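Local coordinates for penicillin-binding protein 2 (Pbp2) (Helicobacter pylori, PDB 5LP5), which probably cross-links peptidoglycan as a penicillin-binding transpeptidase in cell-wall synthesis and cell shape, and forms a complex with MreC, at residues N356-D368 and L484-T498. Numbering follows the deposited sequence.
Sequences NSNLYKAIRESVD and LRVGMYEVCNHKDGT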
# COMPACT_ATOMS: atom_id res chain seq x y z
N ASN A 356 56.03 32.04 -5.74
CA ASN A 356 56.33 31.36 -4.47
C ASN A 356 54.99 30.94 -3.84
O ASN A 356 54.01 31.68 -3.92
CB ASN A 356 57.08 32.29 -3.50
CG ASN A 356 58.59 32.31 -3.74
OD1 ASN A 356 59.13 31.62 -4.60
ND2 ASN A 356 59.29 33.11 -2.95
N SER A 357 54.95 29.76 -3.22
CA SER A 357 53.72 29.29 -2.57
C SER A 357 53.95 28.26 -1.45
O SER A 357 54.83 27.40 -1.54
CB SER A 357 52.75 28.74 -3.61
OG SER A 357 53.35 27.72 -4.38
N ASN A 358 53.13 28.37 -0.41
CA ASN A 358 53.18 27.47 0.75
C ASN A 358 52.02 26.48 0.64
O ASN A 358 51.37 26.39 -0.40
CB ASN A 358 53.10 28.30 2.04
CG ASN A 358 51.90 29.23 2.05
OD1 ASN A 358 50.82 28.88 1.57
ND2 ASN A 358 52.09 30.43 2.59
N LEU A 359 51.75 25.74 1.72
CA LEU A 359 50.59 24.83 1.77
C LEU A 359 49.25 25.58 1.60
O LEU A 359 48.45 25.23 0.72
CB LEU A 359 50.58 24.01 3.07
CG LEU A 359 49.95 22.61 3.01
CD1 LEU A 359 50.18 21.83 4.30
CD2 LEU A 359 48.46 22.63 2.72
N TYR A 360 49.02 26.60 2.43
CA TYR A 360 47.79 27.42 2.35
C TYR A 360 47.50 27.85 0.91
O TYR A 360 46.37 27.74 0.42
CB TYR A 360 47.87 28.68 3.24
CG TYR A 360 47.99 28.47 4.75
CD1 TYR A 360 46.88 28.47 5.58
CD2 TYR A 360 49.24 28.32 5.35
CE1 TYR A 360 47.01 28.29 6.95
CE2 TYR A 360 49.38 28.15 6.72
CZ TYR A 360 48.26 28.13 7.51
OH TYR A 360 48.40 27.94 8.86
N LYS A 361 48.54 28.32 0.22
CA LYS A 361 48.38 28.89 -1.12
C LYS A 361 48.21 27.81 -2.19
O LYS A 361 47.50 28.01 -3.19
CB LYS A 361 49.57 29.80 -1.46
CG LYS A 361 49.34 30.63 -2.72
CD LYS A 361 50.54 31.47 -3.11
CE LYS A 361 50.56 31.66 -4.62
NZ LYS A 361 51.81 32.27 -5.14
N ALA A 362 48.87 26.67 -1.98
CA ALA A 362 48.78 25.54 -2.90
C ALA A 362 47.37 24.93 -2.92
O ALA A 362 46.87 24.50 -3.97
CB ALA A 362 49.82 24.48 -2.55
N ILE A 363 46.76 24.90 -1.74
CA ILE A 363 45.37 24.51 -1.60
C ILE A 363 44.49 25.55 -2.28
O ILE A 363 43.67 25.23 -3.16
CB ILE A 363 44.95 24.41 -0.12
CG1 ILE A 363 45.68 23.26 0.59
CG2 ILE A 363 43.43 24.22 -0.03
CD1 ILE A 363 45.32 23.09 2.05
N ARG A 364 44.68 26.81 -1.86
CA ARG A 364 43.89 27.93 -2.34
C ARG A 364 43.77 27.92 -3.87
O ARG A 364 42.66 27.96 -4.44
CB ARG A 364 44.51 29.25 -1.88
CG ARG A 364 43.70 30.50 -2.26
CD ARG A 364 44.54 31.76 -2.26
NE ARG A 364 45.31 31.87 -1.03
CZ ARG A 364 46.33 32.70 -0.86
NH1 ARG A 364 46.72 33.53 -1.83
NH2 ARG A 364 46.97 32.71 0.30
N GLU A 365 44.93 27.84 -4.53
CA GLU A 365 45.00 28.06 -5.96
C GLU A 365 45.05 26.75 -6.75
O GLU A 365 45.30 26.78 -7.95
CB GLU A 365 46.20 28.95 -6.29
CG GLU A 365 46.08 30.37 -5.76
CD GLU A 365 47.32 31.21 -6.01
OE1 GLU A 365 48.22 30.78 -6.76
OE2 GLU A 365 47.40 32.33 -5.47
N SER A 366 44.77 25.62 -6.09
CA SER A 366 44.77 24.30 -6.74
C SER A 366 46.09 24.16 -7.50
O SER A 366 46.09 23.80 -8.67
CB SER A 366 43.55 24.16 -7.67
OG SER A 366 43.35 22.84 -8.14
N VAL A 367 47.20 24.46 -6.82
CA VAL A 367 48.53 24.43 -7.42
C VAL A 367 49.09 23.01 -7.46
O VAL A 367 48.99 22.27 -6.48
CB VAL A 367 49.54 25.32 -6.66
CG1 VAL A 367 50.93 25.21 -7.26
CG2 VAL A 367 49.09 26.76 -6.68
N ASP A 368 49.69 22.65 -8.59
CA ASP A 368 50.14 21.28 -8.83
C ASP A 368 51.59 21.06 -8.39
O ASP A 368 51.90 20.02 -7.80
CB ASP A 368 49.96 20.93 -10.31
CG ASP A 368 48.48 20.75 -10.72
OD1 ASP A 368 47.64 20.41 -9.87
OD2 ASP A 368 48.14 20.92 -11.90
N LEU A 484 44.51 23.17 7.08
CA LEU A 484 43.82 22.68 5.89
C LEU A 484 42.48 23.40 5.68
O LEU A 484 42.13 23.76 4.55
CB LEU A 484 43.59 21.17 5.98
CG LEU A 484 44.86 20.33 6.14
CD1 LEU A 484 44.53 18.86 6.38
CD2 LEU A 484 45.77 20.47 4.94
N ARG A 485 41.74 23.60 6.77
CA ARG A 485 40.45 24.29 6.70
C ARG A 485 40.62 25.72 6.21
O ARG A 485 39.82 26.21 5.38
CB ARG A 485 39.75 24.27 8.05
CG ARG A 485 39.25 22.89 8.42
CD ARG A 485 38.32 22.93 9.61
NE ARG A 485 39.08 23.13 10.85
CZ ARG A 485 39.42 22.17 11.70
NH1 ARG A 485 39.09 20.90 11.49
NH2 ARG A 485 40.10 22.49 12.79
N VAL A 486 41.66 26.38 6.72
CA VAL A 486 41.95 27.77 6.35
C VAL A 486 42.22 27.83 4.85
O VAL A 486 41.78 28.76 4.16
CB VAL A 486 43.16 28.35 7.14
CG1 VAL A 486 43.53 29.75 6.62
CG2 VAL A 486 42.85 28.41 8.64
N GLY A 487 42.93 26.84 4.34
CA GLY A 487 43.14 26.74 2.91
C GLY A 487 41.82 26.65 2.16
O GLY A 487 41.57 27.44 1.24
N MET A 488 40.96 25.70 2.57
CA MET A 488 39.65 25.52 1.95
C MET A 488 38.85 26.81 2.07
O MET A 488 38.18 27.24 1.13
CB MET A 488 38.88 24.35 2.58
CG MET A 488 39.50 22.96 2.35
SD MET A 488 38.65 21.53 3.08
CE MET A 488 37.24 21.55 1.97
N TYR A 489 38.94 27.46 3.24
CA TYR A 489 38.35 28.78 3.45
C TYR A 489 38.79 29.76 2.37
O TYR A 489 37.97 30.49 1.79
CB TYR A 489 38.73 29.31 4.84
CG TYR A 489 38.24 30.72 5.11
CD1 TYR A 489 36.89 30.99 5.29
CD2 TYR A 489 39.14 31.79 5.18
CE1 TYR A 489 36.45 32.28 5.54
CE2 TYR A 489 38.71 33.08 5.42
CZ TYR A 489 37.37 33.31 5.61
OH TYR A 489 36.94 34.59 5.86
N GLU A 490 40.09 29.76 2.09
CA GLU A 490 40.69 30.66 1.11
C GLU A 490 40.27 30.36 -0.33
O GLU A 490 40.23 31.24 -1.16
CB GLU A 490 42.22 30.67 1.25
CG GLU A 490 42.73 31.45 2.45
CD GLU A 490 44.23 31.36 2.67
OE1 GLU A 490 44.97 30.80 1.82
OE2 GLU A 490 44.69 31.87 3.71
N VAL A 491 39.95 29.11 -0.62
CA VAL A 491 39.54 28.75 -1.99
C VAL A 491 38.27 29.49 -2.40
O VAL A 491 38.12 29.88 -3.55
CB VAL A 491 39.29 27.23 -2.15
CG1 VAL A 491 38.82 26.91 -3.55
CG2 VAL A 491 40.56 26.44 -1.85
N CYS A 492 37.39 29.67 -1.42
CA CYS A 492 36.06 30.22 -1.61
C CYS A 492 36.02 31.71 -1.29
O CYS A 492 35.16 32.43 -1.81
CB CYS A 492 35.08 29.50 -0.68
SG CYS A 492 34.20 28.06 -1.34
N ASN A 493 36.94 32.17 -0.44
CA ASN A 493 36.86 33.52 0.15
C ASN A 493 38.01 34.49 -0.17
O ASN A 493 37.80 35.70 -0.18
CB ASN A 493 36.74 33.39 1.66
CG ASN A 493 35.46 32.71 2.07
OD1 ASN A 493 34.38 33.29 1.95
ND2 ASN A 493 35.56 31.47 2.53
N HIS A 494 39.21 33.97 -0.40
CA HIS A 494 40.35 34.80 -0.85
C HIS A 494 40.21 35.07 -2.35
O HIS A 494 39.73 34.22 -3.10
CB HIS A 494 41.67 34.07 -0.55
CG HIS A 494 42.89 34.94 -0.60
ND1 HIS A 494 43.43 35.41 -1.78
CD2 HIS A 494 43.69 35.40 0.39
CE1 HIS A 494 44.49 36.14 -1.51
NE2 HIS A 494 44.68 36.15 -0.20
N LYS A 495 40.62 36.25 -2.80
CA LYS A 495 40.36 36.68 -4.18
C LYS A 495 41.16 35.88 -5.21
O LYS A 495 40.74 35.73 -6.36
CB LYS A 495 40.62 38.18 -4.31
CG LYS A 495 39.75 38.99 -3.35
CD LYS A 495 39.91 40.50 -3.50
CE LYS A 495 38.84 41.25 -2.72
NZ LYS A 495 39.17 42.70 -2.60
N ASP A 496 42.30 35.35 -4.76
CA ASP A 496 43.13 34.45 -5.56
C ASP A 496 42.54 33.06 -5.71
O ASP A 496 42.83 32.35 -6.69
CB ASP A 496 44.51 34.32 -4.92
CG ASP A 496 45.28 35.60 -4.98
OD1 ASP A 496 45.01 36.39 -5.90
OD2 ASP A 496 46.17 35.81 -4.12
N GLY A 497 41.74 32.67 -4.72
CA GLY A 497 41.10 31.36 -4.69
C GLY A 497 40.49 30.97 -6.02
O GLY A 497 39.90 31.79 -6.72
N THR A 498 40.66 29.70 -6.38
CA THR A 498 40.10 29.19 -7.63
C THR A 498 38.58 29.40 -7.70
O THR A 498 38.04 29.71 -8.75
CB THR A 498 40.44 27.70 -7.87
OG1 THR A 498 39.69 27.21 -8.99
CG2 THR A 498 40.12 26.85 -6.66
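Ile-363 drops as a knob into a hole formed by Leu-484, Gly-487, Met-488 and Val-491, pinning helix 359-364 to helix 484-493 in the transpeptidase domain, of the serine beta-lactamase-like fold. The short axes cross at -44° and come within 7.9 Å. Ile-363 CG2 lies 3.6 Å from Gly-487 C, and its CD1 packs on Leu-484 CD2. Val-486 CG1 meets the edge of the Tyr-360 ring.

The polar half centres on Arg-364. Its chain bends at chi3 (-49°), turning NE and NH2 side-on to Glu-490, where both donate to OE1 from the same face of the carboxylate, at 3.1 Å from NE to OE1. At the other end NH1 forms a salt bridge with Asp-496 OD2, 3.3 Å away. His-494 stacks flat on one face of the guanidinium, planes 17° apart, and Asp-496 N fixes that ring by donating to His-494 ND1.

Ser-366, in a Schellman motif ending helix 359-364, hydrogen-bonds to Ser-311 of a probable SxxK active-site motif. Within the same helix end the backbones join directly: Thr-498 N donates to Arg-364 O at 3.3 Å, nearly straight.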